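PDB 2RCC: ribonucleoside-diphosphate reductase subunit beta from Bacillus halodurans C-125, which probably serves as the di-iron, radical-bearing small subunit of a class I ribonucleotide reductase, which converts ribonucleotides into the deoxyribonucleotides needed for DNA synthesis. Local coordinates for the interface of chains A and B. Coordinates in Å, arbitrary orientation; residue numbers count along the deposited sequence, not the author numbering. Chains: chain A/B, Ribonucleoside-diphosphate reductase subunit beta.

Contact 1: the interface of chains A and B. Residues chain A 33, 45, 49; chain B 55-56, 121, 124.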
# COMPACT_ATOMS: atom_id res chain seq x y z
N TRP A 33 4.35 -14.39 5.76
CA TRP A 33 3.38 -14.77 4.73
C TRP A 33 3.08 -16.29 4.67
O TRP A 33 2.03 -16.66 4.15
CB TRP A 33 3.74 -14.20 3.34
CG TRP A 33 3.28 -12.78 3.15
CD1 TRP A 33 4.05 -11.65 3.25
CD2 TRP A 33 1.96 -12.34 2.84
NE1 TRP A 33 3.29 -10.57 3.02
CE2 TRP A 33 2.01 -10.94 2.75
CE3 TRP A 33 0.73 -13.01 2.63
CZ2 TRP A 33 0.88 -10.17 2.47
CZ3 TRP A 33 -0.41 -12.24 2.35
CH2 TRP A 33 -0.32 -10.84 2.26
N TYR A 45 -2.40 -12.05 -2.65
CA TYR A 45 -1.25 -11.19 -2.79
C TYR A 45 -0.45 -11.49 -4.05
O TYR A 45 -0.14 -10.58 -4.84
CB TYR A 45 -0.33 -11.28 -1.55
CG TYR A 45 1.03 -10.66 -1.76
CD1 TYR A 45 1.25 -9.28 -1.63
CD2 TYR A 45 2.09 -11.44 -2.14
CE1 TYR A 45 2.50 -8.75 -1.85
CE2 TYR A 45 3.29 -10.90 -2.38
CZ TYR A 45 3.51 -9.56 -2.22
OH TYR A 45 4.79 -9.11 -2.47
N LEU A 49 0.29 -9.05 -7.30
CA LEU A 49 1.67 -8.74 -7.64
C LEU A 49 1.99 -9.17 -9.08
O LEU A 49 2.70 -8.44 -9.81
CB LEU A 49 2.63 -9.38 -6.62
CG LEU A 49 4.12 -9.01 -6.72
CD1 LEU A 49 4.27 -7.52 -6.33
CD2 LEU A 49 4.98 -9.94 -5.85
N PRO B 55 10.22 -10.56 -5.92
CA PRO B 55 11.15 -11.59 -5.50
C PRO B 55 10.99 -12.91 -6.22
O PRO B 55 11.95 -13.67 -6.34
CB PRO B 55 10.82 -11.78 -4.02
CG PRO B 55 9.45 -11.35 -3.89
CD PRO B 55 9.30 -10.20 -4.81
N PHE B 56 9.81 -13.16 -6.77
CA PHE B 56 9.53 -14.39 -7.50
C PHE B 56 10.36 -14.53 -8.79
O PHE B 56 10.46 -15.62 -9.32
CB PHE B 56 8.03 -14.52 -7.75
CG PHE B 56 7.20 -14.62 -6.49
CD1 PHE B 56 7.15 -15.80 -5.77
CD2 PHE B 56 6.49 -13.53 -6.02
CE1 PHE B 56 6.40 -15.91 -4.63
CE2 PHE B 56 5.72 -13.63 -4.86
CZ PHE B 56 5.68 -14.81 -4.17
N VAL B 121 6.10 -5.56 -0.27
CA VAL B 121 6.90 -6.45 -1.10
C VAL B 121 8.24 -6.82 -0.43
O VAL B 121 8.67 -8.00 -0.49
CB VAL B 121 7.18 -5.87 -2.55
CG1 VAL B 121 8.03 -6.85 -3.39
CG2 VAL B 121 5.88 -5.50 -3.27
N GLN B 124 7.53 -9.27 2.31
CA GLN B 124 7.22 -10.55 1.70
C GLN B 124 8.45 -11.26 1.14
O GLN B 124 8.55 -12.50 1.18
CB GLN B 124 6.13 -10.41 0.64
CG GLN B 124 5.73 -11.71 -0.06
CD GLN B 124 6.46 -12.02 -1.37
OE1 GLN B 124 6.68 -11.14 -2.18
NE2 GLN B 124 6.76 -13.28 -1.60

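Contact 2: the interface of chains A and B. Residues chain A 31-34; chain B 127, 139, 143.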
# COMPACT_ATOMS: atom_id res chain seq x y z
N LEU A 31 4.48 -9.89 10.09
CA LEU A 31 3.89 -10.66 9.02
C LEU A 31 4.83 -11.67 8.36
O LEU A 31 5.77 -11.31 7.67
CB LEU A 31 3.31 -9.73 7.95
CG LEU A 31 2.66 -10.28 6.67
CD1 LEU A 31 1.61 -11.39 6.86
CD2 LEU A 31 2.09 -9.09 5.89
N ASN A 32 4.57 -12.93 8.67
CA ASN A 32 5.16 -14.11 8.05
C ASN A 32 4.11 -14.60 7.05
O ASN A 32 3.11 -15.20 7.44
CB ASN A 32 5.41 -15.18 9.11
CG ASN A 32 5.96 -16.48 8.53
OD1 ASN A 32 6.15 -16.60 7.31
ND2 ASN A 32 6.19 -17.47 9.42
N TRP A 33 4.35 -14.39 5.76
CA TRP A 33 3.38 -14.77 4.73
C TRP A 33 3.08 -16.29 4.67
O TRP A 33 2.03 -16.66 4.15
CB TRP A 33 3.74 -14.20 3.34
CG TRP A 33 3.28 -12.78 3.15
CD1 TRP A 33 4.05 -11.65 3.25
CD2 TRP A 33 1.96 -12.34 2.84
NE1 TRP A 33 3.29 -10.57 3.02
CE2 TRP A 33 2.01 -10.94 2.75
CE3 TRP A 33 0.73 -13.01 2.63
CZ2 TRP A 33 0.88 -10.17 2.47
CZ3 TRP A 33 -0.41 -12.24 2.35
CH2 TRP A 33 -0.32 -10.84 2.26
N ASP A 34 3.98 -17.11 5.19
CA ASP A 34 3.75 -18.56 5.32
C ASP A 34 3.04 -18.96 6.64
O ASP A 34 2.88 -20.15 6.90
CB ASP A 34 5.06 -19.31 5.06
CG ASP A 34 5.55 -19.13 3.60
OD1 ASP A 34 4.78 -19.47 2.67
OD2 ASP A 34 6.68 -18.63 3.38
N SER B 127 10.04 -13.60 3.67
CA SER B 127 9.39 -14.90 3.72
C SER B 127 9.84 -15.77 2.53
O SER B 127 10.03 -16.98 2.66
CB SER B 127 7.86 -14.77 3.66
OG SER B 127 7.33 -14.25 4.85
N GLN B 139 12.24 -21.19 9.84
CA GLN B 139 11.53 -19.99 9.41
C GLN B 139 10.57 -19.47 10.52
O GLN B 139 10.54 -18.27 10.81
CB GLN B 139 10.80 -20.23 8.06
CG GLN B 139 9.96 -19.03 7.60
CD GLN B 139 9.42 -19.16 6.19
OE1 GLN B 139 9.81 -20.04 5.44
NE2 GLN B 139 8.49 -18.26 5.83
N PHE B 143 10.89 -15.86 12.78
CA PHE B 143 9.73 -14.94 12.90
C PHE B 143 9.15 -14.83 14.34
O PHE B 143 8.18 -14.14 14.53
CB PHE B 143 8.62 -15.26 11.88
CG PHE B 143 8.87 -14.72 10.49
CD1 PHE B 143 8.62 -13.39 10.21
CD2 PHE B 143 9.25 -15.56 9.44
CE1 PHE B 143 8.78 -12.89 8.92
CE2 PHE B 143 9.42 -15.07 8.15
CZ PHE B 143 9.18 -13.72 7.89
O HOH W 1 7.16 -11.92 5.59

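Contact 3: the interface of chains A and B. Residues chain A 8-10, 29, 101; chain B 94, 98, 167.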
# COMPACT_ATOMS: atom_id res chain seq x y z
N ARG A 8 -5.87 -1.57 15.45
CA ARG A 8 -4.75 -2.51 15.38
C ARG A 8 -3.52 -1.94 16.07
O ARG A 8 -3.12 -0.80 15.83
CB ARG A 8 -4.39 -2.79 13.94
CG ARG A 8 -3.14 -3.67 13.71
CD ARG A 8 -2.85 -3.92 12.26
NE ARG A 8 -2.63 -2.72 11.46
CZ ARG A 8 -3.53 -2.10 10.70
NH1 ARG A 8 -4.77 -2.55 10.52
NH2 ARG A 8 -3.18 -1.02 10.04
N LYS A 9 -2.91 -2.76 16.91
CA LYS A 9 -1.67 -2.40 17.58
C LYS A 9 -0.53 -2.57 16.59
O LYS A 9 -0.42 -3.63 15.96
CB LYS A 9 -1.40 -3.27 18.82
CG LYS A 9 -2.36 -2.99 19.96
CD LYS A 9 -1.92 -3.75 21.23
N ILE A 10 0.36 -1.59 16.53
CA ILE A 10 1.49 -1.65 15.61
C ILE A 10 2.53 -2.72 16.04
O ILE A 10 3.36 -3.14 15.23
CB ILE A 10 2.11 -0.23 15.44
CG1 ILE A 10 2.85 -0.09 14.09
CG2 ILE A 10 2.99 0.13 16.62
CD1 ILE A 10 3.19 1.35 13.74
N ASN A 29 1.55 -8.25 14.67
CA ASN A 29 1.77 -7.29 13.61
C ASN A 29 3.08 -7.57 12.82
O ASN A 29 3.45 -6.80 11.96
CB ASN A 29 1.65 -5.84 14.06
CG ASN A 29 1.21 -4.94 12.93
OD1 ASN A 29 0.38 -5.34 12.12
ND2 ASN A 29 1.79 -3.74 12.84
N GLU A 101 -7.59 0.64 9.56
CA GLU A 101 -6.81 0.71 10.80
C GLU A 101 -7.34 -0.21 11.95
O GLU A 101 -6.63 -0.45 12.91
CB GLU A 101 -6.73 2.17 11.28
CG GLU A 101 -5.56 2.44 12.18
CD GLU A 101 -5.35 3.93 12.50
OE1 GLU A 101 -6.27 4.76 12.29
OE2 GLU A 101 -4.26 4.26 13.00
N ASP B 94 3.00 -0.68 8.17
CA ASP B 94 1.88 -0.14 8.94
C ASP B 94 2.07 1.36 9.23
O ASP B 94 1.17 2.15 9.02
CB ASP B 94 1.74 -0.95 10.24
CG ASP B 94 0.38 -0.87 10.85
OD1 ASP B 94 -0.42 -0.04 10.37
OD2 ASP B 94 0.12 -1.61 11.83
N ARG B 98 -0.36 4.51 7.84
CA ARG B 98 -0.95 5.49 8.73
C ARG B 98 -0.49 6.94 8.43
O ARG B 98 -1.29 7.89 8.50
CB ARG B 98 -0.67 5.09 10.17
CG ARG B 98 -1.30 3.70 10.51
CD ARG B 98 -1.25 3.43 11.92
NE ARG B 98 -1.32 2.00 12.24
CZ ARG B 98 -1.91 1.47 13.31
NH1 ARG B 98 -2.59 2.18 14.20
NH2 ARG B 98 -1.81 0.17 13.53
N VAL B 167 1.39 7.52 16.42
CA VAL B 167 0.14 6.80 16.14
C VAL B 167 -0.93 7.06 17.22
O VAL B 167 -2.10 7.31 16.89
CB VAL B 167 0.40 5.29 15.95
CG1 VAL B 167 -0.90 4.50 15.91
CG2 VAL B 167 1.26 5.08 14.70
O HOH W 2 -2.96 1.79 17.15

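Contact 4: the interface of chains A and B. Residues chain A 113-114, 117; chain B 49, 113-114, 116-117, 120.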
# COMPACT_ATOMS: atom_id res chain seq x y z
N SER A 113 -2.81 -2.01 2.02
CA SER A 113 -1.73 -1.18 1.51
C SER A 113 -1.57 -1.36 -0.02
O SER A 113 -1.45 -0.39 -0.75
CB SER A 113 -0.41 -1.45 2.26
OG SER A 113 0.66 -0.78 1.68
N VAL A 114 -1.58 -2.61 -0.48
CA VAL A 114 -1.48 -2.92 -1.90
C VAL A 114 -2.71 -2.29 -2.61
O VAL A 114 -2.52 -1.64 -3.61
CB VAL A 114 -1.40 -4.45 -2.18
CG1 VAL A 114 -1.42 -4.73 -3.69
CG2 VAL A 114 -0.20 -5.09 -1.47
N PHE A 117 -2.31 1.68 -2.94
CA PHE A 117 -1.35 1.90 -4.00
C PHE A 117 -1.98 1.74 -5.41
O PHE A 117 -1.82 2.59 -6.30
CB PHE A 117 -0.17 0.99 -3.80
CG PHE A 117 0.69 0.84 -5.00
CD1 PHE A 117 1.46 1.90 -5.44
CD2 PHE A 117 0.61 -0.30 -5.76
CE1 PHE A 117 2.20 1.80 -6.63
CE2 PHE A 117 1.35 -0.42 -6.92
CZ PHE A 117 2.14 0.64 -7.35
N LEU B 49 7.87 3.89 -9.47
CA LEU B 49 7.17 2.97 -10.35
C LEU B 49 8.13 2.24 -11.27
O LEU B 49 8.00 1.03 -11.46
CB LEU B 49 6.12 3.67 -11.20
CG LEU B 49 4.82 4.16 -10.55
CD1 LEU B 49 3.84 4.64 -11.63
CD2 LEU B 49 4.16 3.04 -9.74
N SER B 113 1.87 6.24 -0.16
CA SER B 113 1.18 4.99 -0.55
C SER B 113 2.04 4.07 -1.36
O SER B 113 2.01 2.87 -1.16
CB SER B 113 -0.10 5.26 -1.31
OG SER B 113 -0.96 6.03 -0.50
N VAL B 114 2.80 4.63 -2.30
CA VAL B 114 3.74 3.82 -3.09
C VAL B 114 4.77 3.22 -2.17
O VAL B 114 5.08 2.04 -2.29
CB VAL B 114 4.42 4.64 -4.21
CG1 VAL B 114 5.45 3.75 -5.01
CG2 VAL B 114 3.36 5.25 -5.15
N SER B 116 4.53 2.54 1.11
CA SER B 116 3.91 1.46 1.92
C SER B 116 3.78 0.16 1.14
O SER B 116 4.09 -0.92 1.66
CB SER B 116 2.56 1.89 2.48
OG SER B 116 2.03 0.93 3.41
N PHE B 117 3.34 0.27 -0.12
CA PHE B 117 3.26 -0.87 -1.02
C PHE B 117 4.65 -1.52 -1.21
O PHE B 117 4.78 -2.78 -1.21
CB PHE B 117 2.68 -0.52 -2.39
CG PHE B 117 3.05 -1.53 -3.48
CD1 PHE B 117 2.44 -2.78 -3.51
CD2 PHE B 117 4.00 -1.21 -4.45
CE1 PHE B 117 2.76 -3.71 -4.52
CE2 PHE B 117 4.34 -2.11 -5.44
CZ PHE B 117 3.72 -3.37 -5.48
N VAL B 120 5.41 -3.65 1.74
CA VAL B 120 4.70 -4.92 1.67
C VAL B 120 5.56 -5.96 0.88
O VAL B 120 5.76 -7.08 1.35
CB VAL B 120 3.28 -4.80 1.03
CG1 VAL B 120 2.69 -6.21 0.80
CG2 VAL B 120 2.34 -3.96 1.89

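Contact 1: the interface of chains A and B
Torsions on both chains bring A:Tyr45 and B:Gln124 together: the tyrosine ring swings away from its own backbone N (chi1 167°), while the glutamine, its CG likewise opposite N, bends at chi2 (-94°) so that its amide comes round to the phenol. The phenol OH of A:Tyr45 donates to the amide oxygen OE1 of B:Gln124 at 2.8 Å. The hydroxyl meets that oxygen at a C=O...donor angle of 119° and is moderately tilted from the carbonyl plane. Beside this bond, CG of B:Gln124 rests on CE2 of A:Tyr45 at 3.5 Å, and ring and amide planes are inclined at an intermediate angle. A:Trp33 closes the other flank, its CD1 lying 3.6 Å from CB of B:Gln124, so the aliphatic stem is touched by two aromatic residues of chain A. Farther along, the two methyls of A:Leu49 divide their work. CD2 reaches the edge of the B:Phe56 ring, in its plane, 3.9 Å from CE2, whereas CD1 meets CG2 of B:Val121 at 4.0 Å. The patch lies where helix 41-50 of chain A packs on helix 106-133 and the 3-10 helix 55-57 of chain B, its centre about 8 Å from the active-site B:Tyr126.

Contact 2: the interface of chains A and B
Hydrogen bonds from B:Gln139 and to B:Ser127 tie the loop A:Leu31 to A:Asp34 to helices 136-142 and 106-133 of chain B, in the interface of the beta pair. The amide nitrogen NE2 of B:Gln139, at the end of an extended chain, donates to OD1 of A:Asn32 at 3.2 Å and to the carboxylate OD2 of A:Asp34 at 3.1 Å. The aspartate oxygen offers its anti lone pair and lies close to the glutamine amide plane, making this the straighter bond (159° at H). Within chain A, the backbone N of A:Asp34 also donates to OD1 of A:Asn32, from the opposite face of the amide to NE2, so two donors fix that oxygen. Next to it, the backbone N of A:Trp33 gives its hydrogen to the hydroxyl OG of B:Ser127 at 3.1 Å. A water extends the polar network, short at both ends, linking this same OG with the carbonyl O of A:Leu31.

Aromatic packing completes the patch. The side-chain amide of A:Asn32 lies nearly parallel to the B:Phe143 ring (planes 8° apart) and stacks on it; with chi1 at 176°, CG points away from the backbone N and over the phenyl. CB of A:Asn32 sits over the middle of that face, 3.7 Å from the ring centroid, in a CH-pi contact.

Contact 3: the interface of chains A and B
B:Arg98 and B:Asp94, one turn apart on helix 72-102 of chain B in this class I reductase small subunit, meet A:Arg8, A:Asn29 and A:Glu101 in a charged cluster. B:Arg98 has the most surface hidden here. Its chain, extended from CG to NE, carries the guanidinium to the backbone of chain A, where NH2 donates almost straight (173° at H) to the carbonyl O of A:Arg8 at 2.8 Å, approaching from above the carbonyl plane. NH1 forms a salt bridge with OE2 of A:Glu101 at 2.9 Å, the two flat groups nearly perpendicular and the hydrogen-bond geometry weak; a water also joins NH1 to the A:Arg8 carbonyl.

B:Asp94 is held by two arginines, each side-on. A:Arg8, bent at chi3 (59°), sends NE to OD2 at 3.0 Å and NH2 to OD1 at 2.9 Å. B:Arg98 places NE on OD1 and NH2 on OD2, and the two arginines reach OD1 from opposite faces of the carboxylate, which probably remains ionised between them. The amide nitrogen ND2 of A:Asn29 adds a third donor to OD2, at 2.9 Å on its anti lone pair, and is itself oriented by a bond to the carbonyl O of A:Ile10.

Contact 4: the interface of chains A and B
Helix 106-133 of each subunit, the helix that carries iron ligands and the active-site tyrosine, packs here against its counterpart, with A:Phe117 and B:Phe117 face to face at the crossing. The rings are almost parallel, their planes 5° apart and centroids separated by 4.1 Å, and are slipped so that CD2 of B:Phe117 lies over the middle of the A:Phe117 face. In both copies CG stands opposite the backbone N (chi1 163° in A:Phe117, 159° in B:Phe117), which directs each ring off its helix and over the other; the close crossing of the helices itself puts CB of A:Phe117 3.5 Å from CB of B:Phe117.

Chain B also borders the A:Phe117 ring: CD2 of B:Leu49 and CG2 of B:Val114 lie at its edge, in plane, the leucine methyl 3.9 Å from CE1 of A:Phe117. On the other flank, CG2 of A:Val114 touches CG1 of B:Val120 at 3.8 Å and also approaches the B:Phe117 ring. A polar link lies next to this apolar packing. The hydroxyl OG of A:Ser113 shares a hydrogen bond of 2.8 Å with OG of B:Ser116, while CB of A:Ser113 lies 3.7 Å from CG2 of B:Val120.

The crossing lies deep between the two subunits, its centre about 15 Å from B:Tyr126.

Helix 106-133 of chain B runs through contact 1, contact 2 and contact 4, and A:Trp33 belongs to both contact 1 and contact 2, whose C-alpha centres are about 11 Å apart. Contact 4 is about 12 Å from contact 1 and 19 Å from contact 2. Contact 3 uses helix 72-102 of chain B instead, about 15 Å from contact 4, 18 Å from contact 2 and 20 Å from contact 1; there the N-terminal segment of chain A reaches across. Core helix packing and polar ties thus join the beta pair of the alpha2beta2 enzyme, and contact 2 includes B:Ser127, sequence neighbour of B:Tyr126, the expected radical tyrosine.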